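Local coordinates for D-alanyl transferase DltD (Enterococcus faecium TX0133A04, PDB 6PFX), which probably takes part in the D-alanylation of lipoteichoic acid in the Gram-positive cell wall, as a membrane-associated member of the DltD family, at residues R267-D280 with L377-P391. Residues are numbered along the deposited sequence; the frame is centred on the assembly and turned at random.
Sequences RFSPEFSDFQLVLD and LDDAFFSKSWQHQIP
The C-terminal tail of this SGNH-hydrolase-like fold, a 3-10 turn at 379-382 followed by the short helix 384-388, packs across helix 271-280, and S273 sits at the middle of the join. Its OG gives a 2.8 Å hydrogen bond to F381 O and accepts one of 3.0 Å from Q387 NE2, so the hydroxyl is held as donor and acceptor at once. The Q387 chain runs across the start of the helix, past S269 O, bringing OE1 to 3.5 Å from P270 CA. Just before the helix, S269 N donates to Q387 O (3.2 Å, N-H...O 141°).

One turn after S273, Q276 has CG anti to the backbone N (chi1 -175°), which sets it over one face of the F382 ring, 3.7 Å from the centroid, a CH-pi contact; the bend at chi2 carries the amide toward F381 CB. That amide, whose main polar partner is Q325, also gives NE2 to a water that donates to D280 OD2 and D379 OD1. A second water links the same carboxylates; with K284 NZ bridging D280 OD1, they probably offset the like charges. W386 NE1 bonds Q321, its flank on F272 CB.

Helix 138-147 flanks F382 and D280, while helix 308-323 backs F272 and F381 and sends K317 to the carbonyls of R267, W386 and Q389.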
loop_
_atom_site.group_PDB
_atom_site.type_symbol
_atom_site.label_atom_id
_atom_site.label_comp_id
_atom_site.label_asym_id
_atom_site.label_seq_id
_atom_site.Cartn_x
_atom_site.Cartn_y
_atom_site.Cartn_z
ATOM N N ARG A 267 -9.415 -10.421 -10.527
ATOM C CA ARG A 267 -8.535 -11.576 -10.559
ATOM C C ARG A 267 -7.505 -11.490 -11.671
ATOM O O ARG A 267 -6.566 -12.290 -11.665
ATOM C CB ARG A 267 -9.334 -12.877 -10.685
ATOM C CG ARG A 267 -10.218 -13.167 -9.472
ATOM C CD ARG A 267 -11.173 -14.338 -9.678
ATOM N NE ARG A 267 -11.919 -14.141 -10.910
ATOM C CZ ARG A 267 -12.321 -15.120 -11.710
ATOM N NH1 ARG A 267 -12.065 -16.385 -11.423
ATOM N NH2 ARG A 267 -12.943 -14.830 -12.835
ATOM N N PHE A 268 -7.635 -10.528 -12.590
ATOM C CA PHE A 268 -6.783 -10.440 -13.780
ATOM C C PHE A 268 -6.283 -9.011 -13.912
ATOM O O PHE A 268 -7.092 -8.094 -14.064
ATOM C CB PHE A 268 -7.580 -10.818 -15.046
ATOM C CG PHE A 268 -8.324 -12.095 -14.905
ATOM C CD1 PHE A 268 -7.658 -13.272 -14.674
ATOM C CD2 PHE A 268 -9.703 -12.115 -14.948
ATOM C CE1 PHE A 268 -8.357 -14.450 -14.499
ATOM C CE2 PHE A 268 -10.395 -13.283 -14.789
ATOM C CZ PHE A 268 -9.732 -14.448 -14.552
ATOM N N SER A 269 -4.959 -8.805 -13.856
ATOM C CA SER A 269 -4.506 -7.417 -13.859
ATOM C C SER A 269 -3.005 -7.304 -14.044
ATOM O O SER A 269 -2.273 -8.162 -13.542
ATOM C CB SER A 269 -4.819 -6.795 -12.486
ATOM O OG SER A 269 -4.507 -5.417 -12.424
ATOM N N PRO A 270 -2.514 -6.250 -14.711
ATOM C CA PRO A 270 -1.083 -5.917 -14.612
ATOM C C PRO A 270 -0.646 -5.676 -13.190
ATOM O O PRO A 270 0.543 -5.805 -12.900
ATOM C CB PRO A 270 -0.949 -4.625 -15.436
ATOM C CG PRO A 270 -2.151 -4.630 -16.345
ATOM C CD PRO A 270 -3.245 -5.303 -15.574
ATOM N N GLU A 271 -1.570 -5.338 -12.287
ATOM C CA GLU A 271 -1.198 -5.055 -10.907
ATOM C C GLU A 271 -0.524 -6.243 -10.224
ATOM O O GLU A 271 0.258 -6.047 -9.285
ATOM C CB GLU A 271 -2.429 -4.624 -10.105
ATOM C CG GLU A 271 -2.102 -4.200 -8.663
ATOM C CD GLU A 271 -1.465 -2.818 -8.504
ATOM O OE1 GLU A 271 -1.521 -1.985 -9.431
ATOM O OE2 GLU A 271 -0.917 -2.555 -7.405
ATOM N N PHE A 272 -0.837 -7.475 -10.641
ATOM C CA PHE A 272 -0.166 -8.628 -10.051
ATOM C C PHE A 272 1.327 -8.570 -10.324
ATOM O O PHE A 272 2.138 -8.963 -9.484
ATOM C CB PHE A 272 -0.752 -9.935 -10.589
ATOM C CG PHE A 272 -2.111 -10.250 -10.037
ATOM C CD1 PHE A 272 -2.256 -10.782 -8.769
ATOM C CD2 PHE A 272 -3.241 -9.980 -10.776
ATOM C CE1 PHE A 272 -3.496 -11.044 -8.251
ATOM C CE2 PHE A 272 -4.484 -10.246 -10.260
ATOM C CZ PHE A 272 -4.608 -10.779 -8.997
ATOM N N SER A 273 1.704 -8.088 -11.507
ATOM C CA SER A 273 3.114 -7.965 -11.863
ATOM C C SER A 273 3.742 -6.700 -11.281
ATOM O O SER A 273 4.912 -6.731 -10.878
ATOM C CB SER A 273 3.255 -8.086 -13.378
ATOM O OG SER A 273 2.808 -9.372 -13.806
ATOM N N ASP A 274 2.995 -5.588 -11.194
ATOM C CA ASP A 274 3.482 -4.437 -10.438
ATOM C C ASP A 274 3.730 -4.827 -8.981
ATOM O O ASP A 274 4.730 -4.418 -8.377
ATOM C CB ASP A 274 2.499 -3.260 -10.501
ATOM C CG ASP A 274 2.335 -2.670 -11.901
ATOM O OD1 ASP A 274 3.050 -3.055 -12.846
ATOM O OD2 ASP A 274 1.462 -1.793 -12.059
ATOM N N PHE A 275 2.828 -5.631 -8.402
ATOM C CA PHE A 275 2.993 -6.118 -7.035
ATOM C C PHE A 275 4.240 -6.981 -6.913
ATOM O O PHE A 275 4.941 -6.928 -5.894
ATOM C CB PHE A 275 1.727 -6.908 -6.624
ATOM C CG PHE A 275 1.732 -7.346 -5.183
ATOM C CD1 PHE A 275 1.661 -6.415 -4.185
ATOM C CD2 PHE A 275 1.779 -8.684 -4.829
ATOM C CE1 PHE A 275 1.686 -6.784 -2.873
ATOM C CE2 PHE A 275 1.799 -9.059 -3.491
ATOM C CZ PHE A 275 1.760 -8.106 -2.519
ATOM N N GLN A 276 4.570 -7.734 -7.964
ATOM C CA GLN A 276 5.795 -8.521 -7.949
ATOM C C GLN A 276 7.035 -7.650 -7.777
ATOM O O GLN A 276 8.025 -8.095 -7.186
ATOM C CB GLN A 276 5.913 -9.378 -9.210
ATOM C CG GLN A 276 7.111 -10.310 -9.170
ATOM C CD GLN A 276 7.108 -11.342 -8.037
ATOM O OE1 GLN A 276 6.077 -11.676 -7.443
ATOM N NE2 GLN A 276 8.285 -11.859 -7.754
ATOM N N LEU A 277 7.014 -6.420 -8.301
ATOM C CA LEU A 277 8.124 -5.506 -8.066
ATOM C C LEU A 277 8.299 -5.247 -6.577
ATOM O O LEU A 277 9.420 -5.280 -6.059
ATOM C CB LEU A 277 7.873 -4.182 -8.782
ATOM C CG LEU A 277 7.948 -4.174 -10.300
ATOM C CD1 LEU A 277 7.505 -2.837 -10.858
ATOM C CD2 LEU A 277 9.385 -4.409 -10.711
ATOM N N VAL A 278 7.198 -4.963 -5.878
ATOM C CA VAL A 278 7.239 -4.782 -4.429
ATOM C C VAL A 278 7.860 -5.991 -3.747
ATOM O O VAL A 278 8.726 -5.845 -2.885
ATOM C CB VAL A 278 5.817 -4.514 -3.904
ATOM C CG1 VAL A 278 5.761 -4.600 -2.413
ATOM C CG2 VAL A 278 5.293 -3.163 -4.430
ATOM N N LEU A 279 7.403 -7.200 -4.091
ATOM C CA LEU A 279 7.941 -8.417 -3.482
ATOM C C LEU A 279 9.429 -8.588 -3.773
ATOM O O LEU A 279 10.201 -9.003 -2.897
ATOM C CB LEU A 279 7.150 -9.620 -3.990
ATOM C CG LEU A 279 5.652 -9.613 -3.677
ATOM C CD1 LEU A 279 5.041 -10.976 -4.026
ATOM C CD2 LEU A 279 5.412 -9.265 -2.211
ATOM N N ASP A 280 9.844 -8.288 -5.002
ATOM C CA ASP A 280 11.255 -8.356 -5.365
ATOM C C ASP A 280 12.088 -7.491 -4.433
ATOM O O ASP A 280 13.109 -7.938 -3.898
ATOM C CB ASP A 280 11.370 -7.916 -6.826
ATOM C CG ASP A 280 12.736 -8.176 -7.438
ATOM O OD1 ASP A 280 13.620 -7.303 -7.301
ATOM O OD2 ASP A 280 12.906 -9.234 -8.090
ATOM N N LEU A 377 12.257 -15.872 -4.879
ATOM C CA LEU A 377 11.564 -15.092 -5.895
ATOM C C LEU A 377 11.442 -15.861 -7.207
ATOM O O LEU A 377 12.345 -16.605 -7.607
ATOM C CB LEU A 377 12.264 -13.762 -6.146
ATOM C CG LEU A 377 12.253 -12.792 -4.969
ATOM C CD1 LEU A 377 13.223 -11.663 -5.235
ATOM C CD2 LEU A 377 10.848 -12.263 -4.722
ATOM N N ASP A 378 10.300 -15.689 -7.872
ATOM C CA ASP A 378 10.063 -16.271 -9.185
ATOM C C ASP A 378 9.663 -15.164 -10.145
ATOM O O ASP A 378 8.599 -14.552 -9.993
ATOM C CB ASP A 378 8.957 -17.316 -9.124
ATOM C CG ASP A 378 8.876 -18.148 -10.385
ATOM O OD1 ASP A 378 9.431 -17.757 -11.443
ATOM O OD2 ASP A 378 8.264 -19.225 -10.309
ATOM N N ASP A 379 10.493 -14.943 -11.158
ATOM C CA ASP A 379 10.234 -13.898 -12.136
ATOM C C ASP A 379 9.055 -14.219 -13.049
ATOM O O ASP A 379 8.582 -13.316 -13.745
ATOM C CB ASP A 379 11.523 -13.635 -12.918
ATOM C CG ASP A 379 12.641 -13.069 -12.044
ATOM O OD1 ASP A 379 12.377 -12.162 -11.229
ATOM O OD2 ASP A 379 13.799 -13.522 -12.183
ATOM N N ALA A 380 8.545 -15.455 -13.049
ATOM C CA ALA A 380 7.319 -15.742 -13.786
ATOM C C ALA A 380 6.180 -14.818 -13.370
ATOM O O ALA A 380 5.220 -14.634 -14.126
ATOM C CB ALA A 380 6.865 -17.188 -13.550
ATOM N N PHE A 381 6.221 -14.281 -12.150
ATOM C CA PHE A 381 5.110 -13.437 -11.707
ATOM C C PHE A 381 5.081 -12.081 -12.415
ATOM O O PHE A 381 4.111 -11.336 -12.239
ATOM C CB PHE A 381 5.145 -13.293 -10.179
ATOM C CG PHE A 381 4.754 -14.544 -9.437
ATOM C CD1 PHE A 381 3.444 -15.016 -9.484
ATOM C CD2 PHE A 381 5.678 -15.223 -8.649
ATOM C CE1 PHE A 381 3.092 -16.146 -8.791
ATOM C CE2 PHE A 381 5.323 -16.372 -7.973
ATOM C CZ PHE A 381 4.022 -16.814 -8.020
ATOM N N PHE A 382 6.101 -11.754 -13.225
ATOM C CA PHE A 382 6.069 -10.582 -14.103
ATOM C C PHE A 382 5.324 -10.843 -15.414
ATOM O O PHE A 382 5.042 -9.887 -16.151
ATOM C CB PHE A 382 7.508 -10.085 -14.407
ATOM C CG PHE A 382 8.213 -9.502 -13.216
ATOM C CD1 PHE A 382 7.664 -8.432 -12.510
ATOM C CD2 PHE A 382 9.428 -10.012 -12.806
ATOM C CE1 PHE A 382 8.313 -7.900 -11.391
ATOM C CE2 PHE A 382 10.078 -9.490 -11.697
ATOM C CZ PHE A 382 9.514 -8.425 -10.990
ATOM N N SER A 383 4.985 -12.101 -15.704
ATOM C CA SER A 383 4.485 -12.483 -17.015
ATOM C C SER A 383 3.007 -12.179 -17.188
ATOM O O SER A 383 2.237 -12.151 -16.219
ATOM C CB SER A 383 4.675 -13.987 -17.258
ATOM O OG SER A 383 3.789 -14.756 -16.459
ATOM N N LYS A 384 2.609 -12.001 -18.451
ATOM C CA LYS A 384 1.196 -11.852 -18.770
ATOM C C LYS A 384 0.420 -13.113 -18.428
ATOM O O LYS A 384 -0.769 -13.041 -18.094
ATOM C CB LYS A 384 1.015 -11.472 -20.243
ATOM C CG LYS A 384 1.505 -10.072 -20.574
ATOM C CD LYS A 384 0.413 -9.177 -21.147
ATOM C CE LYS A 384 0.940 -7.769 -21.376
ATOM N NZ LYS A 384 -0.073 -6.893 -22.029
ATOM N N SER A 385 1.068 -14.274 -18.499
ATOM C CA SER A 385 0.403 -15.504 -18.099
ATOM C C SER A 385 -0.081 -15.403 -16.663
ATOM O O SER A 385 -1.231 -15.734 -16.356
ATOM C CB SER A 385 1.357 -16.674 -18.243
ATOM O OG SER A 385 0.773 -17.873 -17.769
ATOM N N TRP A 386 0.793 -14.954 -15.762
ATOM C CA TRP A 386 0.384 -14.785 -14.374
ATOM C C TRP A 386 -0.726 -13.743 -14.243
ATOM O O TRP A 386 -1.705 -13.950 -13.513
ATOM C CB TRP A 386 1.589 -14.421 -13.496
ATOM C CG TRP A 386 1.133 -14.194 -12.077
ATOM C CD1 TRP A 386 1.132 -13.020 -11.383
ATOM C CD2 TRP A 386 0.524 -15.163 -11.224
ATOM N NE1 TRP A 386 0.576 -13.203 -10.140
ATOM C CE2 TRP A 386 0.208 -14.516 -10.011
ATOM C CE3 TRP A 386 0.241 -16.524 -11.358
ATOM C CZ2 TRP A 386 -0.395 -15.180 -8.945
ATOM C CZ3 TRP A 386 -0.353 -17.180 -10.308
ATOM C CH2 TRP A 386 -0.638 -16.516 -9.099
ATOM N N GLN A 387 -0.589 -12.610 -14.934
ATOM C CA GLN A 387 -1.611 -11.571 -14.864
ATOM C C GLN A 387 -2.987 -12.119 -15.223
ATOM O O GLN A 387 -3.996 -11.729 -14.623
ATOM C CB GLN A 387 -1.226 -10.411 -15.783
ATOM C CG GLN A 387 0.037 -9.678 -15.368
ATOM C CD GLN A 387 0.550 -8.731 -16.440
ATOM O OE1 GLN A 387 -0.222 -8.138 -17.188
ATOM N NE2 GLN A 387 1.861 -8.594 -16.517
ATOM N N HIS A 388 -3.042 -13.055 -16.174
ATOM C CA HIS A 388 -4.296 -13.613 -16.664
ATOM C C HIS A 388 -4.672 -14.941 -16.008
ATOM O O HIS A 388 -5.710 -15.516 -16.355
ATOM C CB HIS A 388 -4.212 -13.819 -18.186
ATOM C CG HIS A 388 -3.890 -12.577 -18.959
ATOM N ND1 HIS A 388 -4.274 -11.320 -18.545
ATOM C CD2 HIS A 388 -3.233 -12.404 -20.130
ATOM C CE1 HIS A 388 -3.864 -10.425 -19.427
ATOM N NE2 HIS A 388 -3.229 -11.056 -20.396
ATOM N N GLN A 389 -3.878 -15.419 -15.051
ATOM C CA GLN A 389 -4.063 -16.752 -14.489
ATOM C C GLN A 389 -5.356 -16.826 -13.686
ATOM O O GLN A 389 -5.582 -16.013 -12.789
ATOM C CB GLN A 389 -2.884 -17.067 -13.562
ATOM C CG GLN A 389 -3.077 -18.279 -12.648
ATOM C CD GLN A 389 -2.535 -19.560 -13.238
ATOM O OE1 GLN A 389 -1.404 -19.610 -13.716
ATOM N NE2 GLN A 389 -3.336 -20.612 -13.189
ATOM N N ILE A 390 -6.171 -17.835 -13.972
ATOM C CA ILE A 390 -7.375 -18.094 -13.168
ATOM C C ILE A 390 -6.962 -18.777 -11.880
ATOM O O ILE A 390 -6.201 -19.758 -11.919
ATOM C CB ILE A 390 -8.362 -18.955 -13.965
ATOM C CG1 ILE A 390 -8.690 -18.272 -15.293
ATOM C CG2 ILE A 390 -9.619 -19.195 -13.140
ATOM C CD1 ILE A 390 -9.653 -19.058 -16.192
ATOM N N PRO A 391 -7.434 -18.316 -10.710
ATOM C CA PRO A 391 -6.919 -18.858 -9.443
ATOM C C PRO A 391 -7.298 -20.303 -9.151
ATOM O O PRO A 391 -6.616 -20.946 -8.345
ATOM C CB PRO A 391 -7.536 -17.936 -8.373
ATOM C CG PRO A 391 -7.970 -16.738 -9.062
ATOM C CD PRO A 391 -8.259 -17.110 -10.499
HETATM O O HOH W 1 11.047 -11.297 -8.791
HETATM O O HOH W 2 14.093 -9.630 -10.553
#